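Local coordinates for CdiI toxin (Salmonella enterica subsp. enterica serovar Rubislaw str. ATCC 10717, PDB 4ZQU), which neutralises its cognate CdiA toxin, acting as the immunity protein of a contact-dependent growth inhibition system, at residues Thr23-Gly26 and Leu32-Leu35; Ile131-His136 and Gly143-Lys148. All coordinates share one frame; numbering follows the deposited sequence.

Interaction 1. Residues Thr23-Gly26 and Leu32-Leu35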
loop_
_atom_site.group_PDB
_atom_site.type_symbol
_atom_site.label_atom_id
_atom_site.label_comp_id
_atom_site.label_asym_id
_atom_site.label_seq_id
_atom_site.Cartn_x
_atom_site.Cartn_y
_atom_site.Cartn_z
ATOM N N THR B 23 -11.477 10.636 -0.680
ATOM C CA THR B 23 -10.399 11.157 -1.505
ATOM C C THR B 23 -9.051 10.598 -1.055
ATOM O O THR B 23 -8.709 10.657 0.125
ATOM C CB THR B 23 -10.344 12.695 -1.452
ATOM O OG1 THR B 23 -11.526 13.241 -2.045
ATOM C CG2 THR B 23 -9.128 13.210 -2.195
ATOM N N TYR B 24 -8.301 10.036 -1.997
ATOM C CA TYR B 24 -6.920 9.639 -1.753
ATOM C C TYR B 24 -5.991 10.554 -2.531
ATOM O O TYR B 24 -6.360 11.074 -3.582
ATOM C CB TYR B 24 -6.671 8.186 -2.158
ATOM C CG TYR B 24 -6.956 7.174 -1.077
ATOM C CD1 TYR B 24 -7.902 7.421 -0.095
ATOM C CD2 TYR B 24 -6.270 5.968 -1.036
ATOM C CE1 TYR B 24 -8.159 6.492 0.896
ATOM C CE2 TYR B 24 -6.512 5.039 -0.050
ATOM C CZ TYR B 24 -7.460 5.303 0.912
ATOM O OH TYR B 24 -7.711 4.374 1.894
ATOM N N SER B 25 -4.784 10.747 -2.016
ATOM C CA SER B 25 -3.828 11.628 -2.664
ATOM C C SER B 25 -2.438 11.022 -2.644
ATOM O O SER B 25 -2.126 10.200 -1.787
ATOM C CB SER B 25 -3.811 12.996 -1.981
ATOM O OG SER B 25 -5.077 13.624 -2.069
ATOM N N GLY B 26 -1.605 11.425 -3.594
ATOM C CA GLY B 26 -0.236 10.956 -3.617
ATOM C C GLY B 26 0.504 11.224 -4.908
ATOM O O GLY B 26 0.348 12.271 -5.533
ATOM N N LEU B 32 -5.398 8.002 2.194
ATOM C CA LEU B 32 -6.445 8.837 2.772
ATOM C C LEU B 32 -5.965 10.261 3.020
ATOM O O LEU B 32 -5.046 10.493 3.808
ATOM C CB LEU B 32 -6.949 8.218 4.077
ATOM C CG LEU B 32 -8.122 8.918 4.762
ATOM C CD1 LEU B 32 -9.352 8.880 3.870
ATOM C CD2 LEU B 32 -8.408 8.279 6.112
ATOM N N ASP B 33 -6.587 11.204 2.322
ATOM C CA ASP B 33 -6.236 12.615 2.422
ATOM C C ASP B 33 -7.110 13.316 3.461
ATOM O O ASP B 33 -8.319 13.437 3.272
ATOM C CB ASP B 33 -6.389 13.286 1.053
ATOM C CG ASP B 33 -5.785 14.676 0.999
ATOM O OD1 ASP B 33 -5.447 15.240 2.058
ATOM O OD2 ASP B 33 -5.659 15.215 -0.119
ATOM N N PRO B 34 -6.500 13.789 4.561
ATOM C CA PRO B 34 -7.247 14.509 5.600
ATOM C C PRO B 34 -7.845 15.822 5.096
ATOM O O PRO B 34 -8.717 16.385 5.750
ATOM C CB PRO B 34 -6.188 14.771 6.676
ATOM C CG PRO B 34 -4.885 14.698 5.958
ATOM C CD PRO B 34 -5.075 13.650 4.908
ATOM N N LEU B 35 -7.379 16.298 3.946
ATOM C CA LEU B 35 -7.913 17.515 3.349
ATOM C C LEU B 35 -8.915 17.183 2.250
ATOM O O LEU B 35 -9.556 18.073 1.689
ATOM C CB LEU B 35 -6.783 18.375 2.789
ATOM C CG LEU B 35 -5.622 18.645 3.746
ATOM C CD1 LEU B 35 -4.601 19.552 3.085
ATOM C CD2 LEU B 35 -6.121 19.248 5.052
HETATM O O HOH W 1 -10.349 12.154 2.117
#
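The ring of Tyr24 presents one face to the backbone of Leu32, whose N sits 3.3 Å above the ring plane and over its centre. Leu32 also reaches the rim, where its CB packs 3.8 Å from Tyr24 CE1. Tyr24 and Leu32 form a non-hydrogen-bonded antiparallel pair with their side chains on the same face of the sheet. Because Tyr24 CG stands beside its own backbone N (chi1 -88°), the ring leans across to the neighbouring strand. Leu32 also makes backbone hydrogen bonds to the CdiA-CT toxin chain.

The other flat group, the Asp33 carboxylate, is gripped at both oxygens. Ser25 OG donates to Asp33 OD2 at 2.6 Å, arriving on the anti side and 31° out of the carboxylate plane. OD1 accepts from Leu35 N, which approaches from above that plane, closing an Asx turn; the same oxygen makes a salt bridge to Arg62. With this many donors round it, the carboxylate is probably held as the anion and fixed in rotation. Between the two backbones, Asp33 N donates to Thr23 O at 3.1 Å in a nearly straight bond (168°). A water bridges the backbone, donating to Thr23 O and to Asp33 O, the latter at 2.7 Å.

All this belongs to the beta hairpin of strands 19-26 and 30-41, within the large antiparallel sheet. Tyr24 touches Trp9 and Ser11 of strand 8-14, Leu32 packs on Trp97 of helix 87-105, and helix 82-85 meets Asp33 through Leu84.

Interaction 2. Residues Ile131-His136 and Gly143-Lys148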
loop_
_atom_site.group_PDB
_atom_site.type_symbol
_atom_site.label_atom_id
_atom_site.label_comp_id
_atom_site.label_asym_id
_atom_site.label_seq_id
_atom_site.Cartn_x
_atom_site.Cartn_y
_atom_site.Cartn_z
ATOM N N ILE B 131 -10.734 1.531 -12.202
ATOM C CA ILE B 131 -11.379 1.060 -10.985
ATOM C C ILE B 131 -10.938 -0.375 -10.713
ATOM O O ILE B 131 -11.232 -1.285 -11.494
ATOM C CB ILE B 131 -12.915 1.141 -11.085
ATOM C CG1 ILE B 131 -13.338 2.504 -11.644
ATOM C CG2 ILE B 131 -13.551 0.894 -9.726
ATOM C CD1 ILE B 131 -14.835 2.690 -11.747
ATOM N N SER B 132 -10.224 -0.570 -9.609
ATOM C CA SER B 132 -9.564 -1.841 -9.337
ATOM C C SER B 132 -10.147 -2.554 -8.121
ATOM O O SER B 132 -10.113 -2.027 -7.012
ATOM C CB SER B 132 -8.061 -1.620 -9.141
ATOM O OG SER B 132 -7.376 -2.849 -8.972
ATOM N N PRO B 133 -10.681 -3.767 -8.329
ATOM C CA PRO B 133 -11.200 -4.568 -7.218
ATOM C C PRO B 133 -10.071 -5.177 -6.384
ATOM O O PRO B 133 -8.915 -5.180 -6.812
ATOM C CB PRO B 133 -12.015 -5.651 -7.925
ATOM C CG PRO B 133 -11.328 -5.822 -9.239
ATOM C CD PRO B 133 -10.814 -4.459 -9.623
ATOM N N THR B 134 -10.407 -5.679 -5.199
ATOM C CA THR B 134 -9.413 -6.277 -4.313
ATOM C C THR B 134 -9.883 -7.616 -3.762
ATOM O O THR B 134 -11.052 -7.981 -3.893
ATOM C CB THR B 134 -9.081 -5.360 -3.117
ATOM O OG1 THR B 134 -10.270 -5.111 -2.356
ATOM C CG2 THR B 134 -8.499 -4.041 -3.591
ATOM N N ARG B 135 -8.961 -8.348 -3.146
ATOM C CA ARG B 135 -9.319 -9.522 -2.360
ATOM C C ARG B 135 -9.162 -9.182 -0.884
ATOM O O ARG B 135 -8.069 -8.848 -0.428
ATOM C CB ARG B 135 -8.456 -10.731 -2.728
ATOM C CG ARG B 135 -8.699 -11.944 -1.834
ATOM C CD ARG B 135 -8.207 -13.238 -2.465
ATOM N NE ARG B 135 -6.954 -13.067 -3.194
ATOM C CZ ARG B 135 -6.600 -13.793 -4.248
ATOM N NH1 ARG B 135 -7.414 -14.733 -4.709
ATOM N NH2 ARG B 135 -5.437 -13.572 -4.849
ATOM N N HIS B 136 -10.263 -9.254 -0.144
ATOM C CA HIS B 136 -10.250 -8.946 1.280
ATOM C C HIS B 136 -9.417 -9.972 2.042
ATOM O O HIS B 136 -9.948 -10.950 2.567
ATOM C CB HIS B 136 -11.677 -8.905 1.828
ATOM C CG HIS B 136 -11.794 -8.199 3.138
ATOM N ND1 HIS B 136 -12.863 -8.392 3.996
ATOM C CD2 HIS B 136 -10.993 -7.294 3.744
ATOM C CE1 HIS B 136 -12.702 -7.643 5.068
ATOM N NE2 HIS B 136 -11.575 -6.963 4.942
ATOM N N GLY B 143 -6.056 -6.626 -0.960
ATOM C CA GLY B 143 -4.941 -6.866 -1.855
ATOM C C GLY B 143 -5.313 -7.427 -3.212
ATOM O O GLY B 143 -6.454 -7.301 -3.652
ATOM N N GLY B 144 -4.338 -8.046 -3.874
ATOM C CA GLY B 144 -4.517 -8.577 -5.214
ATOM C C GLY B 144 -5.613 -9.620 -5.333
ATOM O O GLY B 144 -5.753 -10.495 -4.479
ATOM N N THR B 145 -6.375 -9.533 -6.419
ATOM C CA THR B 145 -7.562 -10.367 -6.627
ATOM C C THR B 145 -7.420 -11.884 -6.939
ATOM O O THR B 145 -8.337 -12.635 -6.606
ATOM C CB THR B 145 -8.426 -9.755 -7.747
ATOM O OG1 THR B 145 -7.586 -9.313 -8.823
ATOM C CG2 THR B 145 -9.207 -8.569 -7.205
ATOM N N GLY B 146 -6.345 -12.368 -7.573
ATOM C CA GLY B 146 -5.236 -11.596 -8.096
ATOM C C GLY B 146 -4.881 -12.018 -9.505
ATOM O O GLY B 146 -4.255 -13.054 -9.724
ATOM N N LEU B 147 -5.297 -11.206 -10.467
ATOM C CA LEU B 147 -5.009 -11.458 -11.868
ATOM C C LEU B 147 -3.965 -10.433 -12.296
ATOM O O LEU B 147 -3.395 -9.750 -11.445
ATOM C CB LEU B 147 -6.282 -11.393 -12.728
ATOM C CG LEU B 147 -7.465 -12.325 -12.383
ATOM C CD1 LEU B 147 -8.110 -12.077 -11.013
ATOM C CD2 LEU B 147 -8.532 -12.276 -13.460
ATOM N N LYS B 148 -3.704 -10.306 -13.591
ATOM C CA LYS B 148 -2.538 -9.520 -13.996
ATOM C C LYS B 148 -2.760 -8.350 -14.968
ATOM O O LYS B 148 -2.145 -8.339 -16.035
ATOM C CB LYS B 148 -1.495 -10.466 -14.594
#
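Arg135 and Gly143 form a hydrogen-bonded antiparallel pair in the beta hairpin of strands 129-138 and 141-143, whose second arm leads into a loop. Arg135 N donates to Gly143 O at 2.8 Å with an angle of 165°; the return bond, from Gly143 N to Arg135 O, is weak.

Beyond this pair the Arg135 side chain follows the loop. CG lies anti to the backbone N (chi1 174°) and the chain bends at chi3 (38°), which lays the guanidinium over the peptide between Thr145 and Gly146. Thr145 O stands 2.9 Å above the Arg135 guanidinium plane, offset toward the rim, and although it is 3.0 Å from Arg135 NH1 the angle is too poor for a hydrogen bond. Gly144 O lies obliquely to the group, 3.1 Å from Arg135 NE. The peptide bond preceding Gly146 is cis, bringing Thr145 CA and Gly146 CA to 3.0 Å.

Thr145 also turns its methyl toward Pro133, Thr145 CG2 coming 4.0 Å from Pro133 CG. Thr145 OG1 is hydrogen-bonded to Asp151 OD1, which probably fixes the turn of its methyl, while Thr134 OG1 is bonded to Ser119 O in strand 118-124.

The CdiA-CT toxin also comes to Gly143: one of its strands pairs antiparallel with it, extending the sheet across the interface by beta-augmentation, and Lys70 of the toxin hydrogen-bonds to Pro133 O. Pro133 O is also touched from within the chain, by Thr145 CG2 at 3.4 Å.

Overall arrangement
Interactions 1 and 2 come in series along the chain: the hairpin holding 23-26 and 32-35 closes well before 131-136 and 143-148 meet. Both belong to the same antiparallel sheet, in which strand 19-26 joins strand 8-14, then strand 118-124, then strand 129-138. Their centres are 21 Å apart, on opposite sides of the chain's centre, and their nearest atoms stay about 10 Å from each other, so the link between them runs through the sheet. Both are also reached by the CdiA-CT toxin chain, interaction 2 through many more residues. The toxin therefore touches the sheet at both contacts, in keeping with an immunity protein that binds its toxin.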